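PDB 1W7C: lysyl oxidase from Pichia pastoris, which catalyses the oxidative deamination of lysine side chains and probably of other primary amines, using a copper ion and a topaquinone cofactor. Local coordinates for residues 19-24 and 70-75; 66-71 and 331-336; 307-312 and 425-430; 322-327 and 444-449. All coordinates share one frame; numbering follows the deposited sequence. Where two conformers were deposited one is given.

Contact 1. Residues 19-24 and 70-75; sequences NIWTSL and TYLDED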
loop_
_atom_site.group_PDB
_atom_site.type_symbol
_atom_site.label_atom_id
_atom_site.label_comp_id
_atom_site.label_asym_id
_atom_site.label_seq_id
_atom_site.Cartn_x
_atom_site.Cartn_y
_atom_site.Cartn_z
ATOM N N ASN A 19 2.135 26.408 21.411
ATOM C CA ASN A 19 1.852 26.174 20.022
ATOM C C ASN A 19 1.782 27.502 19.256
ATOM O O ASN A 19 0.714 28.139 19.132
ATOM C CB ASN A 19 0.573 25.389 19.926
ATOM C CG ASN A 19 0.276 24.948 18.467
ATOM O OD1 ASN A 19 0.738 25.541 17.480
ATOM N ND2 ASN A 19 -0.515 23.907 18.349
ATOM N N ILE A 20 2.934 27.903 18.735
ATOM C CA ILE A 20 3.093 29.163 18.037
ATOM C C ILE A 20 2.507 29.138 16.623
ATOM O O ILE A 20 2.556 30.138 15.910
ATOM C CB ILE A 20 4.596 29.567 18.002
ATOM C CG1 ILE A 20 5.471 28.440 17.420
ATOM C CG2 ILE A 20 5.042 29.916 19.426
ATOM C CD1 ILE A 20 6.881 28.855 17.096
ATOM N N TRP A 21 1.973 27.980 16.225
ATOM C CA TRP A 21 1.364 27.813 14.917
ATOM C C TRP A 21 -0.156 27.796 14.984
ATOM O O TRP A 21 -0.793 27.650 13.944
ATOM C CB TRP A 21 1.882 26.521 14.237
ATOM C CG TRP A 21 3.358 26.386 14.269
ATOM C CD1 TRP A 21 4.240 26.910 13.383
ATOM C CD2 TRP A 21 4.141 25.714 15.258
ATOM N NE1 TRP A 21 5.526 26.593 13.735
ATOM C CE2 TRP A 21 5.496 25.881 14.903
ATOM C CE3 TRP A 21 3.841 25.006 16.427
ATOM C CZ2 TRP A 21 6.523 25.303 15.618
ATOM C CZ3 TRP A 21 4.868 24.450 17.149
ATOM C CH2 TRP A 21 6.199 24.613 16.758
ATOM N N THR A 22 -0.719 27.919 16.181
ATOM C CA THR A 22 -2.133 27.660 16.338
ATOM C C THR A 22 -2.991 28.757 15.704
ATOM O O THR A 22 -2.559 29.916 15.572
ATOM C CB THR A 22 -2.438 27.484 17.851
ATOM O OG1 THR A 22 -3.668 26.788 18.016
ATOM C CG2 THR A 22 -2.592 28.840 18.564
ATOM N N SER A 23 -4.221 28.378 15.348
ATOM C CA SER A 23 -5.150 29.325 14.742
ATOM C C SER A 23 -5.447 30.464 15.694
ATOM O O SER A 23 -5.248 30.363 16.914
ATOM C CB SER A 23 -6.459 28.632 14.339
ATOM O OG SER A 23 -7.213 28.238 15.481
ATOM N N LEU A 24 -5.911 31.572 15.136
ATOM C CA LEU A 24 -6.293 32.706 15.961
ATOM C C LEU A 24 -7.438 32.359 16.903
ATOM O O LEU A 24 -8.374 31.641 16.559
ATOM C CB LEU A 24 -6.682 33.884 15.094
ATOM C CG LEU A 24 -5.578 34.471 14.215
ATOM C CD1 LEU A 24 -6.191 35.561 13.366
ATOM C CD2 LEU A 24 -4.407 34.987 15.059
ATOM N N THR A 70 14.627 29.066 17.241
ATOM C CA THR A 70 15.285 29.729 18.354
ATOM C C THR A 70 14.392 29.629 19.608
ATOM O O THR A 70 14.847 29.349 20.713
ATOM C CB THR A 70 15.626 31.181 17.989
ATOM O OG1 THR A 70 16.492 31.186 16.829
ATOM C CG2 THR A 70 16.448 31.858 19.066
ATOM N N TYR A 71 13.094 29.827 19.433
ATOM C CA TYR A 71 12.137 29.652 20.518
ATOM C C TYR A 71 12.081 28.207 21.040
ATOM O O TYR A 71 12.122 27.968 22.234
ATOM C CB TYR A 71 10.744 30.113 20.055
ATOM C CG TYR A 71 9.659 29.779 21.026
ATOM C CD1 TYR A 71 9.588 30.407 22.259
ATOM C CD2 TYR A 71 8.695 28.845 20.709
ATOM C CE1 TYR A 71 8.617 30.102 23.173
ATOM C CE2 TYR A 71 7.695 28.534 21.612
ATOM C CZ TYR A 71 7.668 29.139 22.849
ATOM O OH TYR A 71 6.692 28.811 23.712
ATOM N N LEU A 72 11.969 27.236 20.138
ATOM C CA LEU A 72 11.812 25.838 20.532
ATOM C C LEU A 72 13.045 25.246 21.166
ATOM O O LEU A 72 12.925 24.445 22.093
ATOM C CB LEU A 72 11.458 24.975 19.313
ATOM C CG LEU A 72 10.109 25.299 18.659
ATOM C CD1 LEU A 72 9.951 24.503 17.382
ATOM C CD2 LEU A 72 8.937 25.034 19.588
ATOM N N ASP A 73 14.219 25.645 20.661
ATOM C CA ASP A 73 15.467 24.940 20.937
ATOM C C ASP A 73 16.507 25.732 21.734
ATOM O O ASP A 73 17.390 25.129 22.337
ATOM C CB ASP A 73 16.130 24.511 19.628
ATOM C CG ASP A 73 15.372 23.460 18.886
ATOM O OD1 ASP A 73 14.449 22.792 19.461
ATOM O OD2 ASP A 73 15.722 23.227 17.723
ATOM N N GLU A 74 16.417 27.061 21.682
ATOM C CA GLU A 74 17.472 27.951 22.204
ATOM C C GLU A 74 16.932 29.049 23.131
ATOM O O GLU A 74 17.533 30.107 23.274
ATOM C CB GLU A 74 18.325 28.541 21.049
ATOM C CG GLU A 74 19.040 27.468 20.202
ATOM C CD GLU A 74 19.837 28.014 19.035
ATOM O OE1 GLU A 74 20.037 29.239 18.950
ATOM O OE2 GLU A 74 20.274 27.204 18.191
ATOM N N ASP A 75 15.810 28.793 23.788
ATOM C CA ASP A 75 15.307 29.713 24.828
ATOM C C ASP A 75 14.988 31.102 24.236
ATOM O O ASP A 75 15.117 32.110 24.900
ATOM C CB ASP A 75 16.310 29.864 25.989
ATOM C CG ASP A 75 16.497 28.579 26.803
ATOM O OD1 ASP A 75 15.579 27.757 26.884
ATOM O OD2 ASP A 75 17.575 28.313 27.371
#

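Contact 2. Residues 66-71 and 331-336; sequences TEALTY and IVYELS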
loop_
_atom_site.group_PDB
_atom_site.type_symbol
_atom_site.label_atom_id
_atom_site.label_comp_id
_atom_site.label_asym_id
_atom_site.label_seq_id
_atom_site.Cartn_x
_atom_site.Cartn_y
_atom_site.Cartn_z
ATOM N N THR A 66 13.501 30.235 11.400
ATOM C CA THR A 66 14.609 30.479 12.309
ATOM C C THR A 66 14.127 31.002 13.654
ATOM O O THR A 66 14.560 30.510 14.694
ATOM C CB THR A 66 15.617 31.401 11.671
ATOM O OG1 THR A 66 16.103 30.764 10.490
ATOM C CG2 THR A 66 16.852 31.591 12.544
ATOM N N GLU A 67 13.155 31.911 13.659
ATOM C CA GLU A 67 12.648 32.457 14.929
ATOM C C GLU A 67 11.912 31.368 15.683
ATOM O O GLU A 67 12.001 31.275 16.912
ATOM C CB GLU A 67 11.759 33.709 14.748
ATOM C CG GLU A 67 10.490 33.541 13.928
ATOM C CD GLU A 67 9.643 34.819 13.851
ATOM O OE1 GLU A 67 10.075 35.885 14.386
ATOM O OE2 GLU A 67 8.531 34.750 13.274
ATOM N N ALA A 68 11.211 30.485 14.985
ATOM C CA ALA A 68 10.532 29.375 15.645
ATOM C C ALA A 68 11.542 28.446 16.291
ATOM O O ALA A 68 11.336 28.006 17.423
ATOM C CB ALA A 68 9.691 28.610 14.650
ATOM N N LEU A 69 12.593 28.084 15.552
ATOM C CA LEU A 69 13.583 27.168 16.101
ATOM C C LEU A 69 14.335 27.762 17.283
ATOM O O LEU A 69 14.611 27.060 18.250
ATOM C CB LEU A 69 14.561 26.720 15.012
ATOM C CG LEU A 69 13.952 25.760 13.966
ATOM C CD1 LEU A 69 15.051 25.312 13.055
ATOM C CD2 LEU A 69 13.278 24.566 14.563
ATOM N N THR A 70 14.627 29.066 17.241
ATOM C CA THR A 70 15.285 29.729 18.354
ATOM C C THR A 70 14.392 29.629 19.608
ATOM O O THR A 70 14.847 29.349 20.713
ATOM C CB THR A 70 15.626 31.181 17.989
ATOM O OG1 THR A 70 16.492 31.186 16.829
ATOM C CG2 THR A 70 16.448 31.858 19.066
ATOM N N TYR A 71 13.094 29.827 19.433
ATOM C CA TYR A 71 12.137 29.652 20.518
ATOM C C TYR A 71 12.081 28.207 21.040
ATOM O O TYR A 71 12.122 27.968 22.234
ATOM C CB TYR A 71 10.744 30.113 20.055
ATOM C CG TYR A 71 9.659 29.779 21.026
ATOM C CD1 TYR A 71 9.588 30.407 22.259
ATOM C CD2 TYR A 71 8.695 28.845 20.709
ATOM C CE1 TYR A 71 8.617 30.102 23.173
ATOM C CE2 TYR A 71 7.695 28.534 21.612
ATOM C CZ TYR A 71 7.668 29.139 22.849
ATOM O OH TYR A 71 6.692 28.811 23.712
ATOM N N ILE A 331 12.502 15.290 13.876
ATOM C CA ILE A 331 12.723 14.777 12.527
ATOM C C ILE A 331 12.058 15.606 11.433
ATOM O O ILE A 331 12.554 15.622 10.320
ATOM C CB ILE A 331 12.348 13.296 12.400
ATOM C CG1 ILE A 331 10.878 13.032 12.677
ATOM C CG2 ILE A 331 13.258 12.414 13.262
ATOM C CD1 ILE A 331 10.387 11.735 12.127
ATOM N N VAL A 332 10.953 16.278 11.759
ATOM C CA VAL A 332 10.237 17.077 10.743
ATOM C C VAL A 332 9.787 18.389 11.416
ATOM O O VAL A 332 9.054 18.369 12.397
ATOM C CB VAL A 332 8.978 16.328 10.202
ATOM C CG1 VAL A 332 8.157 17.253 9.284
ATOM C CG2 VAL A 332 9.345 15.044 9.514
ATOM N N TYR A 333 10.224 19.509 10.845
ATOM C CA TYR A 333 9.806 20.806 11.337
ATOM C C TYR A 333 8.333 21.085 11.017
ATOM O O TYR A 333 7.575 21.503 11.885
ATOM C CB TYR A 333 10.718 21.935 10.821
ATOM C CG TYR A 333 10.135 23.297 11.224
ATOM C CD1 TYR A 333 10.197 23.725 12.535
ATOM C CD2 TYR A 333 9.496 24.116 10.296
ATOM C CE1 TYR A 333 9.595 24.915 12.926
ATOM C CE2 TYR A 333 8.901 25.301 10.660
ATOM C CZ TYR A 333 8.958 25.696 11.990
ATOM O OH TYR A 333 8.346 26.846 12.388
ATOM N N GLU A 334 7.969 20.833 9.757
ATOM C CA GLU A 334 6.623 21.074 9.242
ATOM C C GLU A 334 6.244 19.956 8.302
ATOM O O GLU A 334 7.029 19.634 7.408
ATOM C CB GLU A 334 6.597 22.400 8.465
ATOM C CG GLU A 334 5.243 22.706 7.828
ATOM C CD GLU A 334 5.157 24.004 7.050
ATOM O OE1 GLU A 334 4.066 24.247 6.497
ATOM O OE2 GLU A 334 6.159 24.774 6.984
ATOM N N LEU A 335 5.043 19.417 8.517
ATOM C CA LEU A 335 4.434 18.483 7.565
ATOM C C LEU A 335 3.067 19.068 7.253
ATOM O O LEU A 335 2.228 19.153 8.147
ATOM C CB LEU A 335 4.325 17.073 8.180
ATOM C CG LEU A 335 3.526 16.051 7.363
ATOM C CD1 LEU A 335 4.156 15.825 6.001
ATOM C CD2 LEU A 335 3.443 14.748 8.108
ATOM N N SER A 336 2.811 19.432 6.021
ATOM C CA SER A 336 1.548 20.113 5.743
ATOM C C SER A 336 1.095 19.827 4.306
ATOM O O SER A 336 1.783 20.116 3.331
ATOM C CB SER A 336 1.683 21.625 5.944
ATOM O OG SER A 336 2.773 22.132 5.204
#

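Contact 3. Residues 307-312 and 425-430; sequences WGFYTS and PTLNVR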
loop_
_atom_site.group_PDB
_atom_site.type_symbol
_atom_site.label_atom_id
_atom_site.label_comp_id
_atom_site.label_asym_id
_atom_site.label_seq_id
_atom_site.Cartn_x
_atom_site.Cartn_y
_atom_site.Cartn_z
ATOM N N TRP A 307 6.860 9.644 20.506
ATOM C CA TRP A 307 6.565 10.684 19.523
ATOM C C TRP A 307 5.952 11.897 20.218
ATOM O O TRP A 307 5.221 11.762 21.198
ATOM C CB TRP A 307 5.560 10.193 18.502
ATOM C CG TRP A 307 6.038 9.164 17.539
ATOM C CD1 TRP A 307 5.926 7.827 17.655
ATOM C CD2 TRP A 307 6.589 9.396 16.249
ATOM N NE1 TRP A 307 6.364 7.191 16.520
ATOM C CE2 TRP A 307 6.780 8.143 15.628
ATOM C CE3 TRP A 307 6.952 10.543 15.534
ATOM C CZ2 TRP A 307 7.286 8.017 14.316
ATOM C CZ3 TRP A 307 7.454 10.422 14.274
ATOM C CH2 TRP A 307 7.643 9.169 13.683
ATOM N N GLY A 308 6.222 13.065 19.655
ATOM C CA GLY A 308 5.557 14.286 20.046
ATOM C C GLY A 308 5.349 15.175 18.829
ATOM O O GLY A 308 6.151 15.139 17.886
ATOM N N PHE A 309 4.302 15.996 18.854
ATOM C CA PHE A 309 4.038 16.960 17.782
ATOM C C PHE A 309 2.919 17.905 18.182
ATOM O O PHE A 309 2.135 17.586 19.058
ATOM C CB PHE A 309 3.708 16.290 16.423
ATOM C CG PHE A 309 2.550 15.332 16.464
ATOM C CD1 PHE A 309 2.782 13.977 16.639
ATOM C CD2 PHE A 309 1.225 15.776 16.407
ATOM C CE1 PHE A 309 1.718 13.078 16.721
ATOM C CE2 PHE A 309 0.154 14.871 16.471
ATOM C CZ PHE A 309 0.408 13.533 16.638
ATOM N N TYR A 310 2.857 19.031 17.489
ATOM C CA TYR A 310 1.758 19.967 17.586
ATOM C C TYR A 310 0.950 19.917 16.322
ATOM O O TYR A 310 1.486 19.715 15.230
ATOM C CB TYR A 310 2.273 21.403 17.755
ATOM C CG TYR A 310 3.162 21.637 18.948
ATOM C CD1 TYR A 310 4.519 21.371 18.878
ATOM C CD2 TYR A 310 2.682 22.216 20.107
ATOM C CE1 TYR A 310 5.353 21.601 19.974
ATOM C CE2 TYR A 310 3.520 22.449 21.205
ATOM C CZ TYR A 310 4.851 22.158 21.112
ATOM O OH TYR A 310 5.669 22.386 22.202
ATOM N N THR A 311 -0.355 20.148 16.452
ATOM C CA THR A 311 -1.207 20.311 15.273
ATOM C C THR A 311 -1.681 21.762 15.135
ATOM O O THR A 311 -1.707 22.534 16.085
ATOM C CB THR A 311 -2.471 19.420 15.321
ATOM O OG1 THR A 311 -3.293 19.867 16.387
ATOM C CG2 THR A 311 -2.131 17.937 15.543
ATOM N N SER A 312 -1.977 22.117 13.909
ATOM C CA SER A 312 -2.525 23.406 13.548
ATOM C C SER A 312 -3.572 23.192 12.487
ATOM O O SER A 312 -3.511 22.228 11.739
ATOM C CB SER A 312 -1.408 24.332 13.030
ATOM O OG SER A 312 -1.947 25.594 12.703
ATOM N N PRO A 425 0.910 -1.635 17.362
ATOM C CA PRO A 425 0.020 -0.499 17.631
ATOM C C PRO A 425 0.550 0.742 16.949
ATOM O O PRO A 425 1.752 0.953 16.879
ATOM C CB PRO A 425 0.114 -0.336 19.136
ATOM C CG PRO A 425 1.539 -0.751 19.425
ATOM C CD PRO A 425 1.760 -1.943 18.531
ATOM N N THR A 426 -0.354 1.550 16.423
ATOM C CA THR A 426 0.010 2.789 15.716
ATOM C C THR A 426 -0.850 3.940 16.223
ATOM O O THR A 426 -2.019 3.749 16.585
ATOM C CB THR A 426 -0.168 2.684 14.201
ATOM O OG1 THR A 426 -1.521 2.315 13.915
ATOM C CG2 THR A 426 0.768 1.653 13.629
ATOM N N LEU A 427 -0.268 5.121 16.268
ATOM C CA LEU A 427 -1.063 6.336 16.481
ATOM C C LEU A 427 -1.573 6.822 15.128
ATOM O O LEU A 427 -0.849 6.818 14.158
ATOM C CB LEU A 427 -0.241 7.456 17.117
ATOM C CG LEU A 427 -1.035 8.667 17.560
ATOM C CD1 LEU A 427 -1.882 8.300 18.781
ATOM C CD2 LEU A 427 -0.148 9.830 17.882
ATOM N N ASN A 428 -2.815 7.284 15.111
ATOM C CA ASN A 428 -3.488 7.677 13.889
ATOM C C ASN A 428 -4.187 8.996 14.121
ATOM O O ASN A 428 -4.923 9.132 15.105
ATOM C CB ASN A 428 -4.517 6.609 13.512
ATOM C CG ASN A 428 -3.883 5.301 13.128
ATOM O OD1 ASN A 428 -3.533 5.124 11.946
ATOM N ND2 ASN A 428 -3.581 4.435 14.114
ATOM N N VAL A 429 -3.932 9.920 13.187
ATOM C CA VAL A 429 -4.591 11.231 13.163
ATOM C C VAL A 429 -5.326 11.318 11.822
ATOM O O VAL A 429 -4.714 11.166 10.744
ATOM C CB VAL A 429 -3.604 12.385 13.343
ATOM C CG1 VAL A 429 -4.336 13.705 13.415
ATOM C CG2 VAL A 429 -2.669 12.172 14.554
ATOM N N ARG A 430 -6.658 11.482 11.904
ATOM C CA ARG A 430 -7.474 11.589 10.696
ATOM C C ARG A 430 -8.328 12.856 10.667
ATOM O O ARG A 430 -8.828 13.301 11.712
ATOM C CB ARG A 430 -8.430 10.395 10.605
ATOM C CG ARG A 430 -9.567 10.537 9.627
ATOM C CD ARG A 430 -10.413 9.272 9.487
ATOM N NE ARG A 430 -9.673 8.235 8.774
ATOM C CZ ARG A 430 -9.499 6.999 9.166
ATOM N NH1 ARG A 430 -10.048 6.560 10.292
ATOM N NH2 ARG A 430 -8.779 6.177 8.436
#

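Contact 4. Residues 322-327 and 444-449; sequences YDITFK and YKFFLD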
loop_
_atom_site.group_PDB
_atom_site.type_symbol
_atom_site.label_atom_id
_atom_site.label_comp_id
_atom_site.label_asym_id
_atom_site.label_seq_id
_atom_site.Cartn_x
_atom_site.Cartn_y
_atom_site.Cartn_z
ATOM N N TYR A 322 3.584 20.300 13.283
ATOM C CA TYR A 322 4.819 21.026 13.513
ATOM C C TYR A 322 5.614 20.359 14.618
ATOM O O TYR A 322 5.065 19.783 15.580
ATOM C CB TYR A 322 4.536 22.504 13.855
ATOM C CG TYR A 322 4.079 23.300 12.681
ATOM C CD1 TYR A 322 2.727 23.440 12.384
ATOM C CD2 TYR A 322 4.985 23.895 11.840
ATOM C CE1 TYR A 322 2.320 24.153 11.224
ATOM C CE2 TYR A 322 4.595 24.602 10.735
ATOM C CZ TYR A 322 3.264 24.744 10.443
ATOM O OH TYR A 322 2.917 25.479 9.327
ATOM N N ASP A 323 6.940 20.481 14.488
ATOM C CA ASP A 323 7.853 19.978 15.536
ATOM C C ASP A 323 7.640 18.508 15.841
ATOM O O ASP A 323 7.458 18.111 16.986
ATOM C CB ASP A 323 7.750 20.843 16.809
ATOM C CG ASP A 323 8.946 20.700 17.701
ATOM O OD1 ASP A 323 8.771 20.839 18.941
ATOM O OD2 ASP A 323 10.078 20.462 17.219
ATOM N N ILE A 324 7.641 17.689 14.808
ATOM C CA ILE A 324 7.468 16.256 14.971
ATOM C C ILE A 324 8.766 15.677 15.497
ATOM O O ILE A 324 9.797 15.747 14.827
ATOM C CB ILE A 324 7.080 15.521 13.674
ATOM C CG1 ILE A 324 5.816 16.122 13.073
ATOM C CG2 ILE A 324 6.871 14.030 13.998
ATOM C CD1 ILE A 324 5.373 15.498 11.778
ATOM N N THR A 325 8.709 15.158 16.713
ATOM C CA THR A 325 9.860 14.565 17.369
ATOM C C THR A 325 9.676 13.084 17.633
ATOM O O THR A 325 8.557 12.621 17.857
ATOM C CB THR A 325 10.138 15.269 18.725
ATOM O OG1 THR A 325 9.091 14.984 19.657
ATOM C CG2 THR A 325 10.275 16.788 18.503
ATOM N N PHE A 326 10.779 12.354 17.628
ATOM C CA PHE A 326 10.779 10.940 18.008
ATOM C C PHE A 326 11.993 10.717 18.903
ATOM O O PHE A 326 13.108 11.147 18.573
ATOM C CB PHE A 326 10.792 10.017 16.786
ATOM C CG PHE A 326 10.775 8.567 17.150
ATOM C CD1 PHE A 326 11.869 7.754 16.944
ATOM C CD2 PHE A 326 9.650 8.024 17.717
ATOM C CE1 PHE A 326 11.836 6.398 17.323
ATOM C CE2 PHE A 326 9.616 6.688 18.084
ATOM C CZ PHE A 326 10.716 5.867 17.875
ATOM N N LYS A 327 11.763 10.114 20.059
ATOM C CA LYS A 327 12.803 9.900 21.075
ATOM C C LYS A 327 13.618 11.160 21.329
ATOM O O LYS A 327 14.852 11.125 21.406
ATOM C CB LYS A 327 13.653 8.669 20.728
ATOM C CG LYS A 327 12.841 7.386 20.828
ATOM C CD LYS A 327 13.690 6.131 20.679
ATOM C CE LYS A 327 12.858 4.885 21.007
ATOM N NZ LYS A 327 12.608 4.788 22.476
ATOM N N TYR A 444 -2.610 10.054 9.058
ATOM C CA TYR A 444 -1.223 10.140 9.463
ATOM C C TYR A 444 -1.046 9.040 10.527
ATOM O O TYR A 444 -1.693 9.083 11.570
ATOM C CB TYR A 444 -0.912 11.545 10.005
ATOM C CG TYR A 444 -1.138 12.610 8.999
ATOM C CD1 TYR A 444 -2.397 13.128 8.760
ATOM C CD2 TYR A 444 -0.088 13.089 8.223
ATOM C CE1 TYR A 444 -2.624 14.066 7.733
ATOM C CE2 TYR A 444 -0.307 14.025 7.222
ATOM C CZ TYR A 444 -1.551 14.544 7.006
ATOM O OH TYR A 444 -1.699 15.490 6.008
ATOM N N LYS A 445 -0.152 8.079 10.242
ATOM C CA LYS A 445 -0.014 6.862 11.030
ATOM C C LYS A 445 1.436 6.733 11.489
ATOM O O LYS A 445 2.362 6.697 10.664
ATOM C CB LYS A 445 -0.409 5.689 10.135
ATOM C CG LYS A 445 -0.338 4.345 10.870
ATOM C CD LYS A 445 -0.581 3.155 9.925
ATOM C CE LYS A 445 -2.048 3.062 9.442
ATOM N NZ LYS A 445 -3.042 2.808 10.507
ATOM N N PHE A 446 1.627 6.704 12.791
ATOM C CA PHE A 446 2.928 6.690 13.431
ATOM C C PHE A 446 3.221 5.306 14.037
ATOM O O PHE A 446 2.344 4.735 14.661
ATOM C CB PHE A 446 2.996 7.730 14.573
ATOM C CG PHE A 446 2.754 9.175 14.117
ATOM C CD1 PHE A 446 1.466 9.645 13.885
ATOM C CD2 PHE A 446 3.798 10.049 13.977
ATOM C CE1 PHE A 446 1.237 10.952 13.513
ATOM C CE2 PHE A 446 3.574 11.350 13.576
ATOM C CZ PHE A 446 2.325 11.786 13.322
ATOM N N PHE A 447 4.437 4.817 13.806
ATOM C CA PHE A 447 4.844 3.460 14.209
ATOM C C PHE A 447 5.881 3.485 15.329
ATOM O O PHE A 447 6.604 4.486 15.525
ATOM C CB PHE A 447 5.433 2.741 13.013
ATOM C CG PHE A 447 4.443 2.451 11.889
ATOM C CD1 PHE A 447 3.886 1.188 11.746
ATOM C CD2 PHE A 447 4.091 3.444 10.976
ATOM C CE1 PHE A 447 3.029 0.916 10.689
ATOM C CE2 PHE A 447 3.244 3.174 9.934
ATOM C CZ PHE A 447 2.708 1.895 9.794
ATOM N N LEU A 448 6.036 2.362 16.018
ATOM C CA LEU A 448 6.897 2.295 17.212
ATOM C C LEU A 448 8.409 2.519 16.872
ATOM O O LEU A 448 9.156 2.876 17.787
ATOM C CB LEU A 448 6.738 0.965 17.908
ATOM C CG LEU A 448 5.425 0.759 18.628
ATOM C CD1 LEU A 448 5.371 -0.678 19.191
ATOM C CD2 LEU A 448 5.201 1.744 19.779
ATOM N N ASP A 449 8.842 2.264 15.644
ATOM C CA ASP A 449 10.247 2.355 15.310
ATOM C C ASP A 449 10.692 3.769 14.919
ATOM O O ASP A 449 11.894 3.978 14.717
ATOM C CB ASP A 449 10.578 1.446 14.132
ATOM C CG ASP A 449 9.914 1.896 12.857
ATOM O OD1 ASP A 449 10.617 2.088 11.822
ATOM O OD2 ASP A 449 8.675 2.128 12.878
#

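Contact 1. Residues 19-24 and 70-75
Ile20 packs alongside Tyr71, the two side chains running antiparallel, where loop 19-24 comes against the last turns of helix 65-73. Methyl CG2 of Ile20 touches Tyr71 CE2 at 3.7 Å, and the other branch of Ile20 brings CD1 to 4.0 Å from Tyr71 CD2, so both arms lie along the same CD2-CE2 side of the phenol. In Ile20, CG1 sits between the backbone N and the carbonyl carbon (chi1 54°), which folds it back over its own neighbour: Ile20 CG1 stands 3.5 Å above the centre of the Trp21 ring. The loop owes its shape to a type I turn from Asn19 to Thr22 that also contains an Asx turn, with Trp21 N donating to Asn19 OD1 in the carbonyl plane at 3.0 Å. Helix 65-73 belongs to the N2 region of the copper amine oxidases. The indole reaches it edge first. Leu72 extends from the helix to meet it, its CD1 near the indole plane and 3.8 Å from Trp21 CH2, its CD2 at 4.0 Å from the same Trp21 CH2. Beyond the apolar patch, Tyr71 OH is hydrogen-bonded to Thr18 N, and Leu78 also packs on the Tyr71 side chain.

Contact 2. Residues 66-71 and 331-336
Tyr333 reaches out to helix 65-73 and lays the far end of its phenol against Ala68. Methyl CB of Ala68 is only 3.2 Å from Tyr333 OH and 4.0 Å from Tyr333 CZ, a close fit for a carbon against an oxygen. With CG anti to the backbone N (chi1 173°), the Tyr333 ring projects toward the helix, and Leu69 crosses it at a slant, CD2 lying 3.8 Å from Tyr333 CD1. The buried hydroxyl is hydrogen-bonded to Trp21 NE1. The helix is looser on its outer side: Thr66 is exposed, Thr70 OG1 bonds back to Thr66 O at 3.0 Å from above the carbonyl plane, and Glu67 lies beside an attached glycan. Were Tyr333 cut back to an alanine, the Trp21 N-H would probably lose its partner and a gap would open beside Ala68 and Leu69. The ring is also flanked by Asp497 and Asp499, ligands of a calcium ion about 6 Å from the Tyr333 side chain. The contact thus sets an N2-region helix against a corner of strand 329-344, where Ile331 and Val332 form a classic bulge opposite Ile324 and the chain runs between strands 318-326 and 488-498.

Contact 3. Residues 307-312 and 425-430
Inside the beta sandwich of the copper amine oxidase enzyme domain, Phe309 of strand 307-314 points across to Leu427 and Val429 of strand 418-433, which reach toward it from the facing strand. Leu427 CD2 lies near the plane of the phenyl ring, at its edge, 3.9 Å from Phe309 CE1 and just as far from CZ; Val429 CG2 approaches more obliquely, 4.0 Å from Phe309 CZ. Phe309 holds CG between its backbone N and carbonyl carbon (chi1 56°), and in this setting Thr311 CG2 also borders the ring edge. Phe446 stacks on Phe309 and meets Trp307 edge-to-face, so the aromatic layer carries on to strand 440-446. The other side of strand 418-433 is polar. There Asn428 ND2 donates to Thr426 OG1 at 3.0 Å with an N-H...O angle of 159°, the hydroxyl tilted slightly from the amide plane, while Asn428 OD1 takes a bond from Lys445 NZ. Farther along, Arg430 NH1 bonds Asp407 O of the second subunit. Leu427 and Val429 therefore meet Phe309 through carbon alone, by dispersion and the exclusion of water, while the side-chain hydrogen bonds of Thr426, Asn428 and Arg430 lie on the strand's other face.

Contact 4. Residues 322-327 and 444-449
Strand 318-326 and the chain leaving strand 440-446 draw nearest at Phe326 and Asp449, whose CA atoms are 9.0 Å apart, too far for backbone pairing, and side chains fill the interval. Phe326 spans most of it. A first torsion of -179° swings its phenyl away from the backbone N and out to the carbonyl groups that follow the strand: Leu448 O lies near the ring plane, at the edge, 3.4 Å from Phe326 CZ, and Asp449 O stands obliquely to the ring, 3.6 Å from Phe326 CE1. The CB atoms of Leu448 and Asp449 are directed away from strand 318-326, and the phenyl meets their backbone. In the conformer given, Lys327 folds its CG over one face of the Phe326 ring, 3.8 Å above the plane and offset toward the rim. Deeper in the sandwich the contact is purely aliphatic against aromatic, Ile324 CG2 approaching the edge of the Phe446 ring at 4.3 Å from CE2. Leu448 O accepts a hydrogen bond from Arg275 NH1 of the second subunit, and that arginine packs on Phe326 as well. Shortening Phe326 to an alanine is likely to open a gap beside the 448-449 backbone and to take from Arg275 of the second subunit the ring it packs on. Ring C-H groups carry a slight positive charge, and the place of Leu448 O at the edge by Phe326 CZ is consistent with a weak C-H...O attraction; Asp449 O is simply in contact, and Ile324 and Phe446 touch each other lightly, by dispersion.

In the fold
Contacts 1 and 2 share helix 65-73, their centres about 8 Å apart: contact 1 holds it to the N-terminal loop and contact 2 to strand 329-344 of the enzyme domain. Trp21 NE1, 3.1 Å from Tyr333 OH, and Ile20 CD1, 3.7 Å from Ala68 CB, bridge them. Contacts 3 and 4, centres about 7 Å apart, tie two neighbouring strand pairs together, with Gly308 O and Thr325 N 2.8 Å apart on one side of the sandwich. The loop of contact 1 joins the groups: Trp21 O lies 2.7 Å from Ser312 OG. Contact 2 lies by the calcium site of Asp497 and Asp499. Strand 440-446 of contact 4 begins just after Tyr438, the topaquinone position at the copper site.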